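Local coordinates for protein Bse634I restriction endonuclease (Geobacillus stearothermophilus, PDB 1KNV) that cuts double-stranded DNA as a type II restriction endonuclease, probably with the help of divalent metal ions, at residues F110-I115 with D146-R151; N52-V57 with G69-T74; F275-F280 with D284-Q289. All blocks are in the same frame, centred on the assembly; numbering follows the deposited sequence.

Contact 1: residues F110-I115 with D146-R151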
loop_
_atom_site.group_PDB
_atom_site.type_symbol
_atom_site.label_atom_id
_atom_site.label_comp_id
_atom_site.label_asym_id
_atom_site.label_seq_id
_atom_site.Cartn_x
_atom_site.Cartn_y
_atom_site.Cartn_z
ATOM N N PHE B 110 24.283 17.449 -14.465
ATOM C CA PHE B 110 24.082 17.580 -13.034
ATOM C C PHE B 110 22.743 16.966 -12.678
ATOM O O PHE B 110 21.705 17.575 -12.921
ATOM C CB PHE B 110 24.079 19.056 -12.635
ATOM C CG PHE B 110 24.014 19.288 -11.144
ATOM C CD1 PHE B 110 25.174 19.488 -10.405
ATOM C CD2 PHE B 110 22.793 19.308 -10.481
ATOM C CE1 PHE B 110 25.118 19.708 -9.037
ATOM C CE2 PHE B 110 22.727 19.527 -9.112
ATOM C CZ PHE B 110 23.891 19.727 -8.388
ATOM N N ASP B 111 22.768 15.758 -12.113
ATOM C CA ASP B 111 21.550 15.067 -11.696
ATOM C C ASP B 111 20.902 15.916 -10.608
ATOM O O ASP B 111 21.502 16.132 -9.553
ATOM C CB ASP B 111 21.904 13.698 -11.130
ATOM C CG ASP B 111 20.692 12.933 -10.664
ATOM O OD1 ASP B 111 19.645 13.565 -10.418
ATOM O OD2 ASP B 111 20.791 11.694 -10.531
ATOM N N PHE B 112 19.680 16.386 -10.855
ATOM C CA PHE B 112 18.970 17.249 -9.899
ATOM C C PHE B 112 18.887 16.644 -8.505
ATOM O O PHE B 112 18.820 17.373 -7.512
ATOM C CB PHE B 112 17.555 17.573 -10.409
ATOM C CG PHE B 112 16.504 16.556 -10.011
ATOM C CD1 PHE B 112 15.728 16.745 -8.873
ATOM C CD2 PHE B 112 16.312 15.403 -10.762
ATOM C CE1 PHE B 112 14.773 15.796 -8.489
ATOM C CE2 PHE B 112 15.367 14.453 -10.387
ATOM C CZ PHE B 112 14.594 14.650 -9.245
ATOM N N ARG B 113 18.883 15.315 -8.436
ATOM C CA ARG B 113 18.813 14.610 -7.160
ATOM C C ARG B 113 19.934 15.016 -6.209
ATOM O O ARG B 113 19.819 14.861 -4.999
ATOM C CB ARG B 113 18.835 13.101 -7.404
ATOM C CG ARG B 113 17.531 12.612 -8.009
ATOM C CD ARG B 113 17.652 11.231 -8.588
ATOM N NE ARG B 113 18.123 10.258 -7.612
ATOM C CZ ARG B 113 18.211 8.957 -7.863
ATOM N NH1 ARG B 113 17.857 8.494 -9.057
ATOM N NH2 ARG B 113 18.653 8.123 -6.934
ATOM N N LYS B 114 21.011 15.560 -6.765
ATOM C CA LYS B 114 22.139 15.998 -5.964
ATOM C C LYS B 114 21.820 17.243 -5.147
ATOM O O LYS B 114 22.634 17.668 -4.331
ATOM C CB LYS B 114 23.347 16.235 -6.871
ATOM C CG LYS B 114 23.889 14.941 -7.466
ATOM C CD LYS B 114 24.727 15.171 -8.704
ATOM C CE LYS B 114 25.996 15.904 -8.380
ATOM N NZ LYS B 114 26.789 16.169 -9.615
ATOM N N ILE B 115 20.647 17.839 -5.352
ATOM C CA ILE B 115 20.287 19.018 -4.565
ATOM C C ILE B 115 19.730 18.571 -3.218
ATOM O O ILE B 115 19.652 19.348 -2.270
ATOM C CB ILE B 115 19.234 19.927 -5.270
ATOM C CG1 ILE B 115 17.874 19.230 -5.351
ATOM C CG2 ILE B 115 19.728 20.306 -6.665
ATOM C CD1 ILE B 115 16.751 20.177 -5.764
ATOM N N ASP B 146 13.258 20.352 -16.623
ATOM C CA ASP B 146 13.992 21.516 -17.099
ATOM C C ASP B 146 13.903 22.677 -16.122
ATOM O O ASP B 146 14.771 23.558 -16.099
ATOM C CB ASP B 146 13.457 21.949 -18.463
ATOM C CG ASP B 146 13.613 20.862 -19.515
ATOM O OD1 ASP B 146 14.748 20.358 -19.700
ATOM O OD2 ASP B 146 12.603 20.505 -20.149
ATOM N N LEU B 147 12.874 22.669 -15.297
ATOM C CA LEU B 147 12.685 23.749 -14.348
ATOM C C LEU B 147 12.210 23.198 -13.005
ATOM O O LEU B 147 11.317 22.346 -12.944
ATOM C CB LEU B 147 11.635 24.691 -14.918
ATOM C CG LEU B 147 11.267 26.022 -14.306
ATOM C CD1 LEU B 147 12.531 26.825 -14.298
ATOM C CD2 LEU B 147 10.155 26.701 -15.110
ATOM N N LEU B 148 12.838 23.659 -11.927
ATOM C CA LEU B 148 12.479 23.249 -10.570
ATOM C C LEU B 148 11.987 24.419 -9.707
ATOM O O LEU B 148 12.610 25.486 -9.689
ATOM C CB LEU B 148 13.677 22.673 -9.831
ATOM C CG LEU B 148 14.249 21.319 -10.132
ATOM C CD1 LEU B 148 15.300 20.995 -9.069
ATOM C CD2 LEU B 148 13.109 20.345 -10.123
ATOM N N ILE B 149 10.877 24.227 -9.013
ATOM C CA ILE B 149 10.365 25.248 -8.114
ATOM C C ILE B 149 10.602 24.681 -6.725
ATOM O O ILE B 149 10.091 23.614 -6.385
ATOM C CB ILE B 149 8.871 25.531 -8.362
ATOM C CG1 ILE B 149 8.669 26.231 -9.730
ATOM C CG2 ILE B 149 8.347 26.453 -7.262
ATOM C CD1 ILE B 149 9.099 25.421 -10.928
ATOM N N ILE B 150 11.474 25.350 -5.991
ATOM C CA ILE B 150 11.870 24.931 -4.654
ATOM C C ILE B 150 11.431 25.952 -3.614
ATOM O O ILE B 150 11.414 27.149 -3.886
ATOM C CB ILE B 150 13.411 24.800 -4.571
ATOM C CG1 ILE B 150 13.883 23.672 -5.485
ATOM C CG2 ILE B 150 13.859 24.573 -3.149
ATOM C CD1 ILE B 150 15.342 23.696 -5.746
ATOM N N ARG B 151 11.026 25.483 -2.449
ATOM C CA ARG B 151 10.609 26.389 -1.399
ATOM C C ARG B 151 11.324 26.031 -0.099
ATOM O O ARG B 151 11.002 25.037 0.552
ATOM C CB ARG B 151 9.095 26.329 -1.182
ATOM C CG ARG B 151 8.605 27.398 -0.218
ATOM C CD ARG B 151 7.169 27.183 0.158
ATOM N NE ARG B 151 6.720 28.256 1.033
ATOM C CZ ARG B 151 5.459 28.415 1.393
ATOM N NH1 ARG B 151 4.521 27.564 0.953
ATOM N NH2 ARG B 151 5.124 29.433 2.175
#
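The closest approaches are between three terminal methyl groups: Ile115 CD1 meets Leu148 CD1 at 3.7 Å and Ile150 CD1 at 3.8 Å, both pairs reaching tip to tip across a wide separation of the main chains. The CA atoms of Phe112 and Leu148 are 8.9 Å apart, and no hydrogen bond crosses. Ile115 has CG1 in the crowded position between its backbone N and carbonyl carbon (chi1 68°), and the extended second torsion then carries CD1 on to the strand. Its other branch, CG2, lies in plane at the edge of the Phe110 ring, so both arms of this one side chain are engaged. Phe112 adds a looser touch, CD1 to Leu148 CD1 at 4.3 Å, oblique to the ring, while Arg113 CG sits over one face of the Phe112 ring, toward its rim.

The short 3-10 turn that presents these residues illustrates how a loop can be shaped by its own short-range bonds. Asp111 OD1 accepts from Arg113 N at 2.8 Å, forming an Asx turn in which the donor stands above the carboxylate plane. Arg113 in turn forms a salt bridge with Glu128.

Asp146, seen to bind calcium in this protein though no ion is bound to this chain here, begins the second segment, and it forms a classic beta bulge with Leu147 opposite Val195. Strand 147-151 runs antiparallel between 99-103 and 191-198. Leu148 and Ile150 give it one covered face under the loop preceding helix 118-131, whereas Leu147 and Ile149 pack on helix 281-291.

Contact 2: residues N52-V57 with G69-T74; sequences NYVKDV and GAFSNT
Contacts between Lys55 and the Phe71 ring come first. Lys55 lays CE over one face, 4.1 Å from the centroid of the Phe71 ring and 13° off the normal, a CH-pi contact; nearer the backbone, Lys55 CG comes within 3.6 Å of Phe71 CZ. The extended chain lifts the ammonium group farther above the ring, NZ 5.3 Å from the Phe71 centroid, at most a weak cation-pi attraction, and its stronger partner is Glu51, one turn back on the same helix, in a salt bridge.

Apolar packing occupies the ring's edge. Val54 CG1, set anti to the backbone N (chi1 172°), meets Phe71 CE2 at 3.8 Å close to the ring plane. Phe71 is thus held at face and edge by two successive residues: the side of one helix receives the aromatic ring of the next, between consecutive helices 43-60 and 68-93, joined by a short loop. Ile24 of strand 19-24 and Pro66 also touch Phe71, and Val11 lies against Val54.

No hydrogen bond crosses between the two segments; within 69-74, Thr74 OG1 donates to Ala70 O at 2.9 Å, and Thr74 N reaches the same oxygen from the opposite face of its plane.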
loop_
_atom_site.group_PDB
_atom_site.type_symbol
_atom_site.label_atom_id
_atom_site.label_comp_id
_atom_site.label_asym_id
_atom_site.label_seq_id
_atom_site.Cartn_x
_atom_site.Cartn_y
_atom_site.Cartn_z
ATOM N N ASN B 52 18.676 35.492 -36.953
ATOM C CA ASN B 52 18.970 36.359 -38.079
ATOM C C ASN B 52 20.196 37.203 -37.781
ATOM O O ASN B 52 21.020 37.449 -38.663
ATOM C CB ASN B 52 17.784 37.259 -38.378
ATOM C CG ASN B 52 16.542 36.475 -38.700
ATOM O OD1 ASN B 52 16.614 35.417 -39.326
ATOM N ND2 ASN B 52 15.389 36.991 -38.289
ATOM N N TYR B 53 20.325 37.648 -36.538
ATOM C CA TYR B 53 21.481 38.442 -36.176
ATOM C C TYR B 53 22.751 37.660 -36.452
ATOM O O TYR B 53 23.676 38.162 -37.082
ATOM C CB TYR B 53 21.459 38.798 -34.706
ATOM C CG TYR B 53 22.724 39.492 -34.270
ATOM C CD1 TYR B 53 23.010 40.793 -34.687
ATOM C CD2 TYR B 53 23.623 38.863 -33.419
ATOM C CE1 TYR B 53 24.161 41.448 -34.256
ATOM C CE2 TYR B 53 24.776 39.508 -32.981
ATOM C CZ TYR B 53 25.036 40.800 -33.398
ATOM O OH TYR B 53 26.157 41.447 -32.935
ATOM N N VAL B 54 22.806 36.431 -35.957
ATOM C CA VAL B 54 23.980 35.596 -36.176
ATOM C C VAL B 54 24.142 35.343 -37.676
ATOM O O VAL B 54 25.260 35.275 -38.189
ATOM C CB VAL B 54 23.858 34.248 -35.417
ATOM C CG1 VAL B 54 24.995 33.311 -35.808
ATOM C CG2 VAL B 54 23.888 34.503 -33.913
ATOM N N LYS B 55 23.023 35.211 -38.379
ATOM C CA LYS B 55 23.076 34.984 -39.815
ATOM C C LYS B 55 23.627 36.209 -40.556
ATOM O O LYS B 55 24.328 36.066 -41.558
ATOM C CB LYS B 55 21.690 34.607 -40.344
ATOM C CG LYS B 55 21.247 33.208 -39.932
ATOM C CD LYS B 55 19.907 32.843 -40.552
ATOM C CE LYS B 55 19.555 31.386 -40.303
ATOM N NZ LYS B 55 18.257 31.011 -40.931
ATOM N N ASP B 56 23.318 37.407 -40.068
ATOM C CA ASP B 56 23.834 38.611 -40.698
ATOM C C ASP B 56 25.326 38.704 -40.431
ATOM O O ASP B 56 26.094 39.074 -41.317
ATOM C CB ASP B 56 23.142 39.867 -40.163
ATOM C CG ASP B 56 21.706 39.978 -40.621
ATOM O OD1 ASP B 56 21.356 39.342 -41.639
ATOM O OD2 ASP B 56 20.934 40.712 -39.972
ATOM N N VAL B 57 25.740 38.363 -39.215
ATOM C CA VAL B 57 27.156 38.411 -38.856
ATOM C C VAL B 57 27.984 37.411 -39.671
ATOM O O VAL B 57 29.122 37.688 -40.046
ATOM C CB VAL B 57 27.347 38.132 -37.356
ATOM C CG1 VAL B 57 28.828 37.967 -37.031
ATOM C CG2 VAL B 57 26.741 39.275 -36.548
ATOM N N GLY B 69 20.972 22.538 -38.114
ATOM C CA GLY B 69 21.224 21.890 -36.840
ATOM C C GLY B 69 21.886 22.809 -35.832
ATOM O O GLY B 69 21.364 23.002 -34.730
ATOM N N ALA B 70 23.033 23.373 -36.210
ATOM C CA ALA B 70 23.780 24.280 -35.341
ATOM C C ALA B 70 22.861 25.377 -34.822
ATOM O O ALA B 70 22.938 25.762 -33.651
ATOM C CB ALA B 70 24.951 24.896 -36.104
ATOM N N PHE B 71 21.988 25.869 -35.700
ATOM C CA PHE B 71 21.043 26.919 -35.334
ATOM C C PHE B 71 19.916 26.417 -34.437
ATOM O O PHE B 71 19.562 27.083 -33.467
ATOM C CB PHE B 71 20.453 27.587 -36.589
ATOM C CG PHE B 71 21.342 28.653 -37.186
ATOM C CD1 PHE B 71 21.948 28.466 -38.426
ATOM C CD2 PHE B 71 21.604 29.827 -36.484
ATOM C CE1 PHE B 71 22.802 29.429 -38.955
ATOM C CE2 PHE B 71 22.455 30.793 -37.006
ATOM C CZ PHE B 71 23.055 30.593 -38.244
ATOM N N SER B 72 19.355 25.254 -34.756
ATOM C CA SER B 72 18.276 24.694 -33.951
ATOM C C SER B 72 18.779 24.478 -32.535
ATOM O O SER B 72 18.036 24.644 -31.569
ATOM C CB SER B 72 17.803 23.360 -34.521
ATOM O OG SER B 72 16.657 22.905 -33.819
ATOM N N ASN B 73 20.046 24.100 -32.416
ATOM C CA ASN B 73 20.650 23.879 -31.109
ATOM C C ASN B 73 20.873 25.197 -30.380
ATOM O O ASN B 73 20.629 25.297 -29.182
ATOM C CB ASN B 73 21.991 23.160 -31.252
ATOM C CG ASN B 73 21.836 21.705 -31.641
ATOM O OD1 ASN B 73 22.823 21.020 -31.888
ATOM N ND2 ASN B 73 20.593 21.224 -31.694
ATOM N N THR B 74 21.347 26.207 -31.099
ATOM C CA THR B 74 21.592 27.500 -30.485
ATOM C C THR B 74 20.302 28.133 -29.970
ATOM O O THR B 74 20.300 28.747 -28.911
ATOM C CB THR B 74 22.291 28.449 -31.463
ATOM O OG1 THR B 74 23.589 27.926 -31.781
ATOM C CG2 THR B 74 22.452 29.816 -30.846
#

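Contact 3: residues F275-F280 with D284-Q289; sequences FSLTSF and DKMLDQ
Phe275 and Met286 bring strand and helix closest, with CA atoms 6.5 Å apart, and the chain turns back between them: the strand ends at Ser276, a loop follows, and helix 281-291 returns alongside. At the turn Phe280 and Asp284 are 7.0 Å apart between CA atoms. Ser279 caps a backbone N at the start of the helix, and Asp282 answers by accepting from the backbone N of Ser279 and of Thr278, much as in a capping box.

The Phe275 ring is the platform of the contact. Met286 CG lies over one face, 3.5 Å from the Phe275 centroid and 16° off the normal. CG stands anti to the backbone N (chi1 165°), and a bend at the third torsion turns the methyl aside. SD lies obliquely, 4.3 Å from the Phe275 centroid, a Met-aromatic contact, and also touches Leu277 CD2 at 4.3 Å. Gln289 comes to the ring edge: its OE1 is 3.5 Å from Phe275 CE1, near the ring plane, with amide and ring planes 59° apart, while NE2 is bound to Asp273. With an alanine in place of Phe275, Met286 would probably lose the flat surface against which its CG and SD pack, leaving a gap, and the Gln289 amide the edge it rests against.

The side chain of Leu277 lies about 4 Å from that of Leu197, seen to bind calcium. Strand 273-276 is an outermost strand of the mixed sheet within the chain, beside 235-240. Helix 281-291 covers the sheet and is flanked by helix 68-93, whose Tyr90 and Lys93 meet Asp288 and Asp284.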
loop_
_atom_site.group_PDB
_atom_site.type_symbol
_atom_site.label_atom_id
_atom_site.label_comp_id
_atom_site.label_asym_id
_atom_site.label_seq_id
_atom_site.Cartn_x
_atom_site.Cartn_y
_atom_site.Cartn_z
ATOM N N PHE B 275 1.206 23.954 -20.150
ATOM C CA PHE B 275 1.200 25.379 -20.447
ATOM C C PHE B 275 1.664 25.643 -21.867
ATOM O O PHE B 275 2.331 24.809 -22.484
ATOM C CB PHE B 275 2.114 26.116 -19.462
ATOM C CG PHE B 275 1.669 26.006 -18.026
ATOM C CD1 PHE B 275 0.644 26.814 -17.537
ATOM C CD2 PHE B 275 2.262 25.082 -17.165
ATOM C CE1 PHE B 275 0.218 26.704 -16.214
ATOM C CE2 PHE B 275 1.844 24.963 -15.848
ATOM C CZ PHE B 275 0.822 25.776 -15.369
ATOM N N SER B 276 1.285 26.805 -22.384
ATOM C CA SER B 276 1.671 27.219 -23.720
ATOM C C SER B 276 2.449 28.514 -23.532
ATOM O O SER B 276 1.921 29.495 -23.016
ATOM C CB SER B 276 0.432 27.461 -24.572
ATOM O OG SER B 276 0.789 27.783 -25.901
ATOM N N LEU B 277 3.714 28.512 -23.923
ATOM C CA LEU B 277 4.529 29.702 -23.759
ATOM C C LEU B 277 4.767 30.412 -25.087
ATOM O O LEU B 277 5.548 29.949 -25.916
ATOM C CB LEU B 277 5.865 29.328 -23.113
ATOM C CG LEU B 277 5.768 28.627 -21.757
ATOM C CD1 LEU B 277 7.138 28.130 -21.348
ATOM C CD2 LEU B 277 5.215 29.583 -20.718
ATOM N N THR B 278 4.089 31.537 -25.289
ATOM C CA THR B 278 4.246 32.296 -26.525
ATOM C C THR B 278 5.013 33.566 -26.229
ATOM O O THR B 278 5.961 33.915 -26.926
ATOM C CB THR B 278 2.880 32.677 -27.139
ATOM O OG1 THR B 278 2.106 31.493 -27.371
ATOM C CG2 THR B 278 3.081 33.395 -28.464
ATOM N N SER B 279 4.600 34.242 -25.166
ATOM C CA SER B 279 5.222 35.486 -24.751
ATOM C C SER B 279 5.913 35.259 -23.438
ATOM O O SER B 279 5.683 34.253 -22.778
ATOM C CB SER B 279 4.161 36.570 -24.556
ATOM O OG SER B 279 3.283 36.241 -23.488
ATOM N N PHE B 280 6.758 36.200 -23.052
ATOM C CA PHE B 280 7.440 36.087 -21.781
ATOM C C PHE B 280 6.447 36.208 -20.648
ATOM O O PHE B 280 6.674 35.704 -19.553
ATOM C CB PHE B 280 8.513 37.154 -21.669
ATOM C CG PHE B 280 9.680 36.872 -22.525
ATOM C CD1 PHE B 280 9.622 37.119 -23.888
ATOM C CD2 PHE B 280 10.802 36.251 -21.997
ATOM C CE1 PHE B 280 10.663 36.744 -24.723
ATOM C CE2 PHE B 280 11.848 35.870 -22.809
ATOM C CZ PHE B 280 11.782 36.117 -24.182
ATOM N N ASP B 284 5.438 33.982 -16.699
ATOM C CA ASP B 284 4.994 34.482 -15.397
ATOM C C ASP B 284 3.647 33.864 -15.023
ATOM O O ASP B 284 3.420 33.494 -13.873
ATOM C CB ASP B 284 4.814 36.004 -15.415
ATOM C CG ASP B 284 6.108 36.756 -15.602
ATOM O OD1 ASP B 284 7.191 36.149 -15.479
ATOM O OD2 ASP B 284 6.025 37.977 -15.859
ATOM N N LYS B 285 2.744 33.784 -15.997
ATOM C CA LYS B 285 1.420 33.210 -15.765
ATOM C C LYS B 285 1.536 31.741 -15.354
ATOM O O LYS B 285 0.846 31.285 -14.448
ATOM C CB LYS B 285 0.552 33.344 -17.019
ATOM C CG LYS B 285 0.176 34.780 -17.387
ATOM C CD LYS B 285 -0.741 34.779 -18.607
ATOM C CE LYS B 285 -1.196 36.172 -19.000
ATOM N NZ LYS B 285 -2.049 36.116 -20.224
ATOM N N MET B 286 2.411 31.005 -16.026
ATOM C CA MET B 286 2.623 29.601 -15.706
ATOM C C MET B 286 3.116 29.461 -14.273
ATOM O O MET B 286 2.602 28.658 -13.510
ATOM C CB MET B 286 3.665 28.995 -16.639
ATOM C CG MET B 286 4.190 27.663 -16.144
ATOM S SD MET B 286 5.375 26.964 -17.252
ATOM C CE MET B 286 6.794 27.963 -16.930
ATOM N N LEU B 287 4.126 30.249 -13.917
ATOM C CA LEU B 287 4.687 30.194 -12.580
ATOM C C LEU B 287 3.669 30.611 -11.552
ATOM O O LEU B 287 3.671 30.103 -10.437
ATOM C CB LEU B 287 5.924 31.082 -12.493
ATOM C CG LEU B 287 7.085 30.562 -13.337
ATOM C CD1 LEU B 287 8.239 31.562 -13.337
ATOM C CD2 LEU B 287 7.519 29.194 -12.780
ATOM N N ASP B 288 2.798 31.543 -11.913
ATOM C CA ASP B 288 1.771 31.970 -10.975
ATOM C C ASP B 288 0.875 30.800 -10.634
ATOM O O ASP B 288 0.539 30.597 -9.473
ATOM C CB ASP B 288 0.910 33.090 -11.555
ATOM C CG ASP B 288 1.566 34.453 -11.433
ATOM O OD1 ASP B 288 2.417 34.630 -10.528
ATOM O OD2 ASP B 288 1.216 35.351 -12.230
ATOM N N GLN B 289 0.489 30.026 -11.643
ATOM C CA GLN B 289 -0.389 28.889 -11.407
ATOM C C GLN B 289 0.303 27.784 -10.642
ATOM O O GLN B 289 -0.330 27.036 -9.902
ATOM C CB GLN B 289 -0.922 28.309 -12.713
ATOM C CG GLN B 289 -1.954 27.222 -12.440
ATOM C CD GLN B 289 -2.447 26.516 -13.688
ATOM O OE1 GLN B 289 -2.844 27.160 -14.666
ATOM N NE2 GLN B 289 -2.444 25.181 -13.654
#

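Along the chain contact 2 comes first, then contact 1, then contact 3, each closing before the next opens. Contacts 1 and 3 share the mixed sheet and have centres about 20 Å apart; they touch where Leu147 CD2 meets Met286 CE at 4.0 Å, so that strand 147-151 is packed by the loop before helix 118-131 on one face and by helix 281-291 on the other. Contact 2 stands apart, its centre about 30 Å from contact 1 and 26 Å from contact 3. Helix 68-93 bridges that distance, pairing near its start with helix 43-60 and near its end with helix 281-291, and thereby joins the N-terminal helices to the sheet whose strand 147-151 follows the calcium-binding Asp146.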